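Local coordinates for beta-ketoacyl-[acyl-carrier-protein] synthase III (Pseudomonas aeruginosa, PDB 2X3E), which probably catalyses the first condensation of fatty acid synthesis, joining acetyl-CoA to malonyl-ACP with loss of carbon dioxide to give 3-oxobutanoyl-ACP, at residues Val7-Gly12 against Ala68-Val73; Tyr117-Val122 against Gly162-Arg167; Ser124-Gly129 against Leu166-Ala171. The protein carries 1 engineered substitution. One frame throughout, in Å; residues are numbered along the deposited sequence.

Contact 1 (Val7-Gly12 against Ala68-Val73)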
ATOM      1  N   VAL A   7      -7.682 -18.949  -1.456  1.00 15.27           N
ATOM      2  CA  VAL A   7      -9.037 -19.334  -1.079  1.00 15.31           C
ATOM      3  C   VAL A   7      -9.528 -18.587   0.163  1.00 14.52           C
ATOM      4  O   VAL A   7      -8.874 -18.594   1.203  1.00 14.72           O
ATOM      5  CB  VAL A   7      -9.106 -20.852  -0.808  1.00 15.84           C
ATOM      6  CG1 VAL A   7     -10.469 -21.233  -0.262  1.00 16.48           C
ATOM      7  CG2 VAL A   7      -8.786 -21.634  -2.076  1.00 16.99           C
ATOM      8  N   VAL A   8     -10.693 -17.957   0.055  1.00 14.68           N
ATOM      9  CA  VAL A   8     -11.328 -17.320   1.215  1.00 14.53           C
ATOM     10  C   VAL A   8     -11.761 -18.410   2.198  1.00 14.81           C
ATOM     11  O   VAL A   8     -12.427 -19.367   1.811  1.00 15.26           O
ATOM     12  CB  VAL A   8     -12.563 -16.474   0.806  1.00 14.01           C
ATOM     13  CG1 VAL A   8     -13.273 -15.920   2.039  1.00 14.66           C
ATOM     14  CG2 VAL A   8     -12.150 -15.333  -0.121  1.00 14.80           C
ATOM     15  N   CYS A   9     -11.380 -18.263   3.466  1.00 15.29           N
ATOM     16  CA  CYS A   9     -11.728 -19.254   4.489  1.00 16.59           C
ATOM     17  C   CYS A   9     -12.151 -18.661   5.839  1.00 16.76           C
ATOM     18  O   CYS A   9     -12.412 -19.406   6.771  1.00 17.37           O
ATOM     19  CB  CYS A   9     -10.575 -20.252   4.678  1.00 17.33           C
ATOM     20  SG  CYS A   9      -9.013 -19.546   5.225  1.00 18.90           S
ATOM     21  N   GLY A  10     -12.268 -17.335   5.926  1.00 16.61           N
ATOM     22  CA  GLY A  10     -12.674 -16.674   7.168  1.00 16.84           C
ATOM     23  C   GLY A  10     -13.153 -15.259   6.923  1.00 16.43           C
ATOM     24  O   GLY A  10     -12.681 -14.591   6.003  1.00 15.96           O
ATOM     25  N   LEU A  11     -14.111 -14.813   7.736  1.00 16.54           N
ATOM     26  CA  LEU A  11     -14.666 -13.462   7.641  1.00 15.87           C
ATOM     27  C   LEU A  11     -14.907 -12.928   9.042  1.00 15.95           C
ATOM     28  O   LEU A  11     -15.376 -13.652   9.918  1.00 16.39           O
ATOM     29  CB  LEU A  11     -15.982 -13.470   6.850  1.00 16.00           C
ATOM     30  CG  LEU A  11     -16.721 -12.137   6.666  1.00 16.57           C
ATOM     31  CD1 LEU A  11     -15.981 -11.222   5.717  1.00 15.79           C
ATOM     32  CD2 LEU A  11     -18.140 -12.380   6.171  1.00 17.13           C
ATOM     33  N   GLY A  12     -14.578 -11.660   9.248  1.00 15.40           N
ATOM     34  CA  GLY A  12     -14.873 -10.973  10.498  1.00 15.85           C
ATOM     35  C   GLY A  12     -15.019  -9.491  10.246  1.00 15.34           C
ATOM     36  O   GLY A  12     -14.644  -8.991   9.185  1.00 15.19           O
ATOM     37  N   ALA A  68     -11.991 -18.456  10.622  1.00 16.94           N
ATOM     38  CA  ALA A  68     -11.167 -19.382   9.829  1.00 17.51           C
ATOM     39  C   ALA A  68     -10.662 -20.594  10.626  1.00 18.88           C
ATOM     40  O   ALA A  68     -10.193 -21.578  10.040  1.00 19.11           O
ATOM     41  CB  ALA A  68      -9.993 -18.637   9.226  1.00 16.54           C
ATOM     42  N   GLY A  69     -10.741 -20.524  11.953  1.00 19.41           N
ATOM     43  CA  GLY A  69     -10.214 -21.589  12.806  1.00 20.53           C
ATOM     44  C   GLY A  69      -8.693 -21.633  12.767  1.00 20.68           C
ATOM     45  O   GLY A  69      -8.095 -22.680  13.003  1.00 21.47           O
ATOM     46  N   LEU A  70      -8.073 -20.493  12.466  1.00 20.30           N
ATOM     47  CA  LEU A  70      -6.626 -20.379  12.394  1.00 20.67           C
ATOM     48  C   LEU A  70      -6.160 -19.414  13.473  1.00 20.85           C
ATOM     49  O   LEU A  70      -6.846 -18.436  13.760  1.00 21.26           O
ATOM     50  CB  LEU A  70      -6.196 -19.843  11.027  1.00 20.19           C
ATOM     51  CG  LEU A  70      -6.536 -20.677   9.794  1.00 21.11           C
ATOM     52  CD1 LEU A  70      -6.090 -19.927   8.539  1.00 20.46           C
ATOM     53  CD2 LEU A  70      -5.887 -22.061   9.857  1.00 22.05           C
ATOM     54  N   GLU A  71      -5.008 -19.691  14.079  1.00 21.19           N
ATOM     55  CA  GLU A  71      -4.458 -18.791  15.087  0.50 21.14           C
ATOM     56  C   GLU A  71      -3.217 -18.051  14.590  1.00 20.39           C
ATOM     57  O   GLU A  71      -2.735 -17.139  15.255  1.00 20.44           O
ATOM     58  CB  GLU A  71      -4.175 -19.565  16.368  0.50 22.39           C
ATOM     59  CG  GLU A  71      -5.425 -20.258  16.895  0.50 23.76           C
ATOM     60  CD  GLU A  71      -5.188 -20.998  18.180  0.50 26.21           C
ATOM     61  OE1 GLU A  71      -4.080 -20.872  18.748  0.50 27.92           O
ATOM     62  OE2 GLU A  71      -6.113 -21.715  18.620  0.50 28.26           O
ATOM     63  N   ARG A  72      -2.723 -18.429  13.408  1.00 19.67           N
ATOM     64  CA  ARG A  72      -1.607 -17.738  12.758  1.00 18.91           C
ATOM     65  C   ARG A  72      -1.849 -17.616  11.267  1.00 17.81           C
ATOM     66  O   ARG A  72      -2.454 -18.498  10.662  1.00 17.90           O
ATOM     67  CB  ARG A  72      -0.293 -18.498  12.964  1.00 19.89           C
ATOM     68  CG  ARG A  72       0.424 -18.129  14.218  1.00 21.53           C
ATOM     69  CD  ARG A  72       1.670 -18.984  14.436  1.00 22.91           C
ATOM     70  NE  ARG A  72       2.014 -18.945  15.852  1.00 24.65           N
ATOM     71  CZ  ARG A  72       1.460 -19.708  16.790  1.00 26.83           C
ATOM     72  NH1 ARG A  72       0.546 -20.626  16.480  1.00 27.47           N
ATOM     73  NH2 ARG A  72       1.834 -19.565  18.055  1.00 28.76           N
ATOM     74  N   VAL A  73      -1.377 -16.513  10.692  1.00 16.77           N
ATOM     75  CA  VAL A  73      -1.258 -16.356   9.243  1.00 16.42           C
ATOM     76  C   VAL A  73       0.122 -15.762   8.933  1.00 16.22           C
ATOM     77  O   VAL A  73       0.775 -15.204   9.824  1.00 16.08           O
ATOM     78  CB  VAL A  73      -2.388 -15.469   8.652  1.00 16.01           C
ATOM     79  CG1 VAL A  73      -3.756 -16.142   8.859  1.00 16.32           C
ATOM     80  CG2 VAL A  73      -2.376 -14.063   9.262  1.00 15.64           C
TER
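Cys9 and Gly10 of strand 5-14, outermost in its sheet within this chain, meet Ala68 at the C-terminal end of helix 53-68. No hydrogen bond spans the two segments; the polar part of the contact is a CA-H...O approach, with Ala68 CA 3.3 Å from Cys9 O and an angle of 142° at the hydrogen. The apolar part divides between a backbone patch and a sulfur. The methyl of Ala68 lies over the Cys9-Gly10 backbone, CB 3.5 Å from Cys9 O and 3.9 Å from Gly10 CA. Beside it the sulfur of Cys9 faces two neighbouring methyls, with SG 4.2 Å from Ala68 CB and 4.4 Å from Leu70 CD1. A chi1 of 61° sets that sulfur between the backbone N and the carbonyl carbon of its own residue. Cys9 and Gly10 both face Val165 of strand 160-169, a classic beta bulge. Separately, Gly69, at a phi of 70°, closes the helix in a Schellman motif, and Leu70 follows it. Close by, Leu11 N is hydrogen-bonded to Ser67 OG. The chemistry implies van der Waals packing of a helix end on a bulged strand, with one weak CH...O contact and little directional bonding.

Contact 2 (Tyr117-Val122 against Gly162-Arg167)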
ATOM      1  N   TYR A 117      -8.350  -4.500  -4.737  1.00 13.34           N
ATOM      2  CA  TYR A 117      -6.898  -4.455  -4.958  1.00 13.31           C
ATOM      3  C   TYR A 117      -6.169  -5.261  -3.900  1.00 13.13           C
ATOM      4  O   TYR A 117      -5.192  -5.943  -4.198  1.00 13.02           O
ATOM      5  CB  TYR A 117      -6.371  -3.011  -4.940  1.00 13.37           C
ATOM      6  CG  TYR A 117      -6.299  -2.359  -6.306  1.00 14.34           C
ATOM      7  CD1 TYR A 117      -7.411  -1.738  -6.876  1.00 14.87           C
ATOM      8  CD2 TYR A 117      -5.114  -2.361  -7.026  1.00 14.72           C
ATOM      9  CE1 TYR A 117      -7.331  -1.145  -8.133  1.00 15.46           C
ATOM     10  CE2 TYR A 117      -5.026  -1.778  -8.273  1.00 15.67           C
ATOM     11  CZ  TYR A 117      -6.130  -1.170  -8.824  1.00 14.85           C
ATOM     12  OH  TYR A 117      -6.008  -0.582 -10.063  1.00 16.31           O
ATOM     13  N   GLY A 118      -6.638  -5.149  -2.660  1.00 13.38           N
ATOM     14  CA  GLY A 118      -6.117  -5.942  -1.548  1.00 13.46           C
ATOM     15  C   GLY A 118      -6.189  -7.434  -1.798  1.00 13.38           C
ATOM     16  O   GLY A 118      -5.233  -8.152  -1.520  1.00 13.53           O
ATOM     17  N   LEU A 119      -7.316  -7.908  -2.327  1.00 13.78           N
ATOM     18  CA  LEU A 119      -7.475  -9.334  -2.656  1.00 13.84           C
ATOM     19  C   LEU A 119      -6.520  -9.774  -3.766  1.00 14.27           C
ATOM     20  O   LEU A 119      -5.949 -10.868  -3.712  1.00 13.92           O
ATOM     21  CB  LEU A 119      -8.917  -9.635  -3.061  1.00 14.19           C
ATOM     22  CG  LEU A 119      -9.950  -9.633  -1.938  1.00 14.59           C
ATOM     23  CD1 LEU A 119     -11.359  -9.611  -2.519  1.00 14.26           C
ATOM     24  CD2 LEU A 119      -9.747 -10.857  -1.029  1.00 14.02           C
ATOM     25  N   ALA A 120      -6.345  -8.917  -4.767  1.00 14.30           N
ATOM     26  CA  ALA A 120      -5.378  -9.165  -5.835  1.00 14.66           C
ATOM     27  C   ALA A 120      -3.966  -9.292  -5.260  1.00 15.12           C
ATOM     28  O   ALA A 120      -3.229 -10.208  -5.609  1.00 15.08           O
ATOM     29  CB  ALA A 120      -5.423  -8.035  -6.867  1.00 14.40           C
ATOM     30  N   SER A 121      -3.601  -8.358  -4.386  1.00 15.68           N
ATOM     31  CA  SER A 121      -2.242  -8.313  -3.835  1.00 16.57           C
ATOM     32  C   SER A 121      -1.970  -9.490  -2.903  1.00 16.46           C
ATOM     33  O   SER A 121      -0.969 -10.200  -3.073  1.00 17.09           O
ATOM     34  CB  SER A 121      -1.994  -6.987  -3.109  1.00 16.62           C
ATOM     35  OG  SER A 121      -0.647  -6.904  -2.661  1.00 19.34           O
ATOM     36  N   VAL A 122      -2.855  -9.711  -1.935  1.00 16.03           N
ATOM     37  CA  VAL A 122      -2.676 -10.817  -0.997  1.00 16.18           C
ATOM     38  C   VAL A 122      -2.862 -12.169  -1.684  1.00 15.84           C
ATOM     39  O   VAL A 122      -2.069 -13.091  -1.471  1.00 16.09           O
ATOM     40  CB  VAL A 122      -3.602 -10.705   0.222  1.00 16.33           C
ATOM     41  CG1 VAL A 122      -3.457 -11.925   1.094  1.00 16.93           C
ATOM     42  CG2 VAL A 122      -3.279  -9.450   1.020  1.00 16.88           C
ATOM     43  N   GLY A 162     -13.638  -4.549   7.921  1.00 14.66           N
ATOM     44  CA  GLY A 162     -14.004  -5.911   7.571  1.00 14.92           C
ATOM     45  C   GLY A 162     -12.771  -6.672   7.130  1.00 14.83           C
ATOM     46  O   GLY A 162     -11.908  -6.125   6.437  1.00 15.09           O
ATOM     47  N   ALA A 163     -12.686  -7.939   7.523  1.00 14.97           N
ATOM     48  CA  ALA A 163     -11.495  -8.736   7.271  1.00 14.66           C
ATOM     49  C   ALA A 163     -11.837 -10.123   6.753  1.00 14.62           C
ATOM     50  O   ALA A 163     -12.864 -10.710   7.128  1.00 14.92           O
ATOM     51  CB  ALA A 163     -10.676  -8.849   8.539  1.00 14.59           C
ATOM     52  N   VAL A 164     -10.973 -10.626   5.877  1.00 14.80           N
ATOM     53  CA  VAL A 164     -11.029 -12.004   5.426  1.00 14.81           C
ATOM     54  C   VAL A 164      -9.684 -12.684   5.645  1.00 14.75           C
ATOM     55  O   VAL A 164      -8.632 -12.030   5.656  1.00 14.34           O
ATOM     56  CB  VAL A 164     -11.416 -12.124   3.925  1.00 15.10           C
ATOM     57  CG1 VAL A 164     -12.844 -11.703   3.708  1.00 14.99           C
ATOM     58  CG2 VAL A 164     -10.464 -11.309   3.038  1.00 15.00           C
ATOM     59  N   VAL A 165      -9.745 -13.998   5.842  1.00 15.16           N
ATOM     60  CA  VAL A 165      -8.568 -14.859   5.854  1.00 15.33           C
ATOM     61  C   VAL A 165      -8.524 -15.594   4.516  1.00 15.76           C
ATOM     62  O   VAL A 165      -9.548 -16.124   4.060  1.00 15.39           O
ATOM     63  CB  VAL A 165      -8.626 -15.886   7.001  1.00 15.88           C
ATOM     64  CG1 VAL A 165      -7.479 -16.901   6.896  1.00 15.38           C
ATOM     65  CG2 VAL A 165      -8.605 -15.174   8.357  1.00 16.05           C
ATOM     66  N   LEU A 166      -7.351 -15.586   3.884  1.00 16.01           N
ATOM     67  CA  LEU A 166      -7.096 -16.336   2.658  1.00 16.94           C
ATOM     68  C   LEU A 166      -6.064 -17.414   2.952  1.00 16.75           C
ATOM     69  O   LEU A 166      -5.157 -17.203   3.757  1.00 17.07           O
ATOM     70  CB  LEU A 166      -6.554 -15.422   1.560  1.00 17.15           C
ATOM     71  CG  LEU A 166      -7.441 -14.288   1.058  1.00 18.87           C
ATOM     72  CD1 LEU A 166      -6.620 -13.308   0.231  1.00 20.20           C
ATOM     73  CD2 LEU A 166      -8.600 -14.836   0.242  1.00 19.93           C
ATOM     74  N   ARG A 167      -6.210 -18.571   2.316  1.00 17.00           N
ATOM     75  CA  ARG A 167      -5.219 -19.645   2.429  1.00 17.34           C
ATOM     76  C   ARG A 167      -4.864 -20.191   1.058  1.00 17.33           C
ATOM     77  O   ARG A 167      -5.640 -20.072   0.117  1.00 17.13           O
ATOM     78  CB  ARG A 167      -5.751 -20.789   3.303  1.00 18.14           C
ATOM     79  CG  ARG A 167      -6.952 -21.535   2.721  1.00 18.80           C
ATOM     80  CD  ARG A 167      -7.215 -22.834   3.474  1.00 19.98           C
ATOM     81  NE  ARG A 167      -8.460 -23.484   3.068  1.00 21.23           N
ATOM     82  CZ  ARG A 167      -8.645 -24.165   1.938  1.00 22.16           C
ATOM     83  NH1 ARG A 167      -7.670 -24.294   1.040  1.00 22.24           N
ATOM     84  NH2 ARG A 167      -9.829 -24.716   1.700  1.00 22.92           N
TER
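Val122 and Leu166 form the tight end of this contact: CG1 of the valine lies 3.6 Å from CD1 of the leucine, and its CB is 4.0 Å from the same methyl. With CG1 anti to the backbone N (chi1 175°), Val122 sends that branch toward the strand, and the two side chains cross obliquely. One helical turn earlier the fit is looser. Leu119 leaves the helix along its flank, yet its CD2 methyl comes in to 4.2 Å from Val164 CG2 and 4.2 Å from Leu166 CD1, meeting both side chains at about a right angle. The loose end is therefore marked by wider spacing and not by solvent, since all four residues are buried. The helix and strand segments run in nearly the same direction, 26° apart, and their axes come no closer than 10.5 Å, so side chains alone bridge the gap.

Val164 and Leu166 face helix 114-127, whereas Val165 between them packs on Ala64 and Ala68 of helix 53-68. The helix also carries Leu119 and Ala120 against Phe180 of strand 177-184, and Ser121 OG is hydrogen-bonded to Ser121 OG of the second subunit. Helix 114-127 is thus sandwiched between the two sheets, consistent with the layered thiolase fold, and contributes to the dimer interface.

Contact 3 (Ser124-Gly129 against Leu166-Ala171)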
ATOM      1  N   SER A 124      -2.275 -12.852  -4.779  1.00 14.41           N
ATOM      2  CA  SER A 124      -1.095 -13.089  -5.612  1.00 15.18           C
ATOM      3  C   SER A 124       0.108 -13.512  -4.771  1.00 14.88           C
ATOM      4  O   SER A 124       0.888 -14.368  -5.193  1.00 15.10           O
ATOM      5  CB  SER A 124      -0.753 -11.852  -6.454  1.00 15.11           C
ATOM      6  OG  SER A 124      -1.745 -11.647  -7.453  1.00 17.29           O
ATOM      7  N   LEU A 125       0.264 -12.904  -3.591  1.00 14.80           N
ATOM      8  CA  LEU A 125       1.346 -13.274  -2.679  1.00 14.90           C
ATOM      9  C   LEU A 125       1.244 -14.752  -2.306  1.00 15.17           C
ATOM     10  O   LEU A 125       2.249 -15.452  -2.252  1.00 15.46           O
ATOM     11  CB  LEU A 125       1.316 -12.422  -1.409  1.00 14.89           C
ATOM     12  CG  LEU A 125       1.818 -10.982  -1.507  1.00 15.20           C
ATOM     13  CD1 LEU A 125       1.414 -10.210  -0.242  1.00 15.86           C
ATOM     14  CD2 LEU A 125       3.318 -10.943  -1.712  1.00 15.03           C
ATOM     15  N   ILE A 126       0.020 -15.213  -2.063  1.00 14.83           N
ATOM     16  CA  ILE A 126      -0.218 -16.618  -1.729  1.00 14.92           C
ATOM     17  C   ILE A 126       0.034 -17.507  -2.949  1.00 15.43           C
ATOM     18  O   ILE A 126       0.745 -18.506  -2.851  1.00 16.15           O
ATOM     19  CB  ILE A 126      -1.650 -16.839  -1.176  1.00 14.60           C
ATOM     20  CG1 ILE A 126      -1.770 -16.258   0.238  1.00 14.55           C
ATOM     21  CG2 ILE A 126      -2.006 -18.326  -1.157  1.00 15.32           C
ATOM     22  CD1 ILE A 126      -3.206 -16.116   0.718  1.00 12.73           C
ATOM     23  N   SER A 127      -0.528 -17.133  -4.098  1.00 15.37           N
ATOM     24  CA  SER A 127      -0.344 -17.909  -5.331  1.00 16.27           C
ATOM     25  C   SER A 127       1.128 -18.054  -5.711  1.00 16.47           C
ATOM     26  O   SER A 127       1.557 -19.127  -6.124  1.00 16.87           O
ATOM     27  CB  SER A 127      -1.111 -17.283  -6.502  1.00 16.28           C
ATOM     28  OG  SER A 127      -2.500 -17.407  -6.304  1.00 18.15           O
ATOM     29  N   ALA A 128       1.897 -16.977  -5.545  1.00 15.86           N
ATOM     30  CA  ALA A 128       3.323 -16.966  -5.881  1.00 16.33           C
ATOM     31  C   ALA A 128       4.211 -17.680  -4.857  1.00 17.03           C
ATOM     32  O   ALA A 128       5.426 -17.806  -5.075  1.00 16.96           O
ATOM     33  CB  ALA A 128       3.809 -15.523  -6.058  1.00 16.22           C
ATOM     34  N   GLY A 129       3.623 -18.119  -3.742  1.00 16.92           N
ATOM     35  CA  GLY A 129       4.350 -18.872  -2.719  1.00 17.79           C
ATOM     36  C   GLY A 129       5.095 -18.032  -1.688  1.00 18.23           C
ATOM     37  O   GLY A 129       5.959 -18.549  -0.973  1.00 18.84           O
ATOM     38  N   LEU A 166      -7.351 -15.586   3.884  1.00 16.01           N
ATOM     39  CA  LEU A 166      -7.096 -16.336   2.658  1.00 16.94           C
ATOM     40  C   LEU A 166      -6.064 -17.414   2.952  1.00 16.75           C
ATOM     41  O   LEU A 166      -5.157 -17.203   3.757  1.00 17.07           O
ATOM     42  CB  LEU A 166      -6.554 -15.422   1.560  1.00 17.15           C
ATOM     43  CG  LEU A 166      -7.441 -14.288   1.058  1.00 18.87           C
ATOM     44  CD1 LEU A 166      -6.620 -13.308   0.231  1.00 20.20           C
ATOM     45  CD2 LEU A 166      -8.600 -14.836   0.242  1.00 19.93           C
ATOM     46  N   ARG A 167      -6.210 -18.571   2.316  1.00 17.00           N
ATOM     47  CA  ARG A 167      -5.219 -19.645   2.429  1.00 17.34           C
ATOM     48  C   ARG A 167      -4.864 -20.191   1.058  1.00 17.33           C
ATOM     49  O   ARG A 167      -5.640 -20.072   0.117  1.00 17.13           O
ATOM     50  CB  ARG A 167      -5.751 -20.789   3.303  1.00 18.14           C
ATOM     51  CG  ARG A 167      -6.952 -21.535   2.721  1.00 18.80           C
ATOM     52  CD  ARG A 167      -7.215 -22.834   3.474  1.00 19.98           C
ATOM     53  NE  ARG A 167      -8.460 -23.484   3.068  1.00 21.23           N
ATOM     54  CZ  ARG A 167      -8.645 -24.165   1.938  1.00 22.16           C
ATOM     55  NH1 ARG A 167      -7.670 -24.294   1.040  1.00 22.24           N
ATOM     56  NH2 ARG A 167      -9.829 -24.716   1.700  1.00 22.92           N
ATOM     57  N   ALA A 168      -3.693 -20.808   0.955  1.00 17.77           N
ATOM     58  CA  ALA A 168      -3.339 -21.565  -0.235  1.00 18.48           C
ATOM     59  C   ALA A 168      -4.338 -22.705  -0.428  1.00 19.44           C
ATOM     60  O   ALA A 168      -4.753 -23.357   0.535  1.00 19.62           O
ATOM     61  CB  ALA A 168      -1.914 -22.120  -0.120  1.00 18.77           C
ATOM     62  N   GLY A 169      -4.728 -22.930  -1.677  1.00 19.96           N
ATOM     63  CA  GLY A 169      -5.654 -24.001  -2.009  1.00 21.35           C
ATOM     64  C   GLY A 169      -5.634 -24.325  -3.486  1.00 22.26           C
ATOM     65  O   GLY A 169      -4.680 -23.974  -4.195  1.00 22.32           O
ATOM     66  N   ASP A 170      -6.678 -25.020  -3.935  1.00 23.57           N
ATOM     67  CA  ASP A 170      -6.821 -25.385  -5.343  0.50 24.33           C
ATOM     68  C   ASP A 170      -7.865 -24.486  -5.989  1.00 23.96           C
ATOM     69  O   ASP A 170      -8.809 -24.039  -5.332  1.00 23.87           O
ATOM     70  CB  ASP A 170      -7.219 -26.858  -5.488  0.50 25.56           C
ATOM     71  CG  ASP A 170      -7.024 -27.380  -6.901  0.50 27.04           C
ATOM     72  OD1 ASP A 170      -6.457 -26.644  -7.738  0.50 28.47           O
ATOM     73  OD2 ASP A 170      -7.433 -28.525  -7.180  0.50 29.59           O
ATOM     74  N   ALA A 171      -7.699 -24.231  -7.285  1.00 24.31           N
ATOM     75  CA  ALA A 171      -8.620 -23.369  -8.030  1.00 24.25           C
ATOM     76  C   ALA A 171     -10.054 -23.913  -8.101  1.00 24.79           C
ATOM     77  O   ALA A 171     -10.979 -23.148  -8.346  1.00 24.19           O
ATOM     78  CB  ALA A 171      -8.086 -23.111  -9.434  1.00 24.79           C
TER
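The carbonyl oxygen of Ile126 has two donors: Gly129 N at 3.0 Å, as part of the Schellman motif that ends the helix, and NE of Arg4. The side chain of the same residue joins the C-terminal end of helix 114-127 to the end of strand 160-169, by two separate branches. CD1 reaches Leu166 and lies 3.5 Å from its CB, the closest approach between the segments. CG2, set anti to the backbone N by a chi1 of -72°, rests on Ala168, 3.6 Å from its CA and 3.9 Å from its methyl CB. Ile126 therefore straddles Arg167, whose side chain leaves in the other direction. There Arg167 NH1 bonds back to Ala168 O at 3.1 Å, with the oxygen practically in the guanidinium plane and the donor tilted 32° from the carbonyl plane, and NH2 forms a salt bridge with Glu173, which also accepts a hydrogen bond from Asp170 N. On the helix, Ser127 packs on Ala128 of the second subunit. No hydrogen bond crosses the two segments, although Arg4 and Ala5 supply polar bonds to the helix and the strand respectively; the direct contact is apolar and carried by Ile126.

How the contacts relate
Contacts 2 and 3 join the same two elements, helix 114-127 and strand 160-169, at successive levels, and Leu166 serves both. Contact 2 is wholly buried and purely apolar, with its centre 11 Å from that of the chain; contact 3, at 21 Å, is partly buried, and there polar groups tie down the helix and strand ends. Contact 1, at 18 Å, is also partly buried but belongs to the other face of the sheet, where helix 53-68 packs. Adjacent strands 5-14 and 160-169 tie it to the other two: Val7 N lies 2.8 Å from Arg167 O, a probable hydrogen bond. Only contacts 2 and 3 have segments that touch the second subunit.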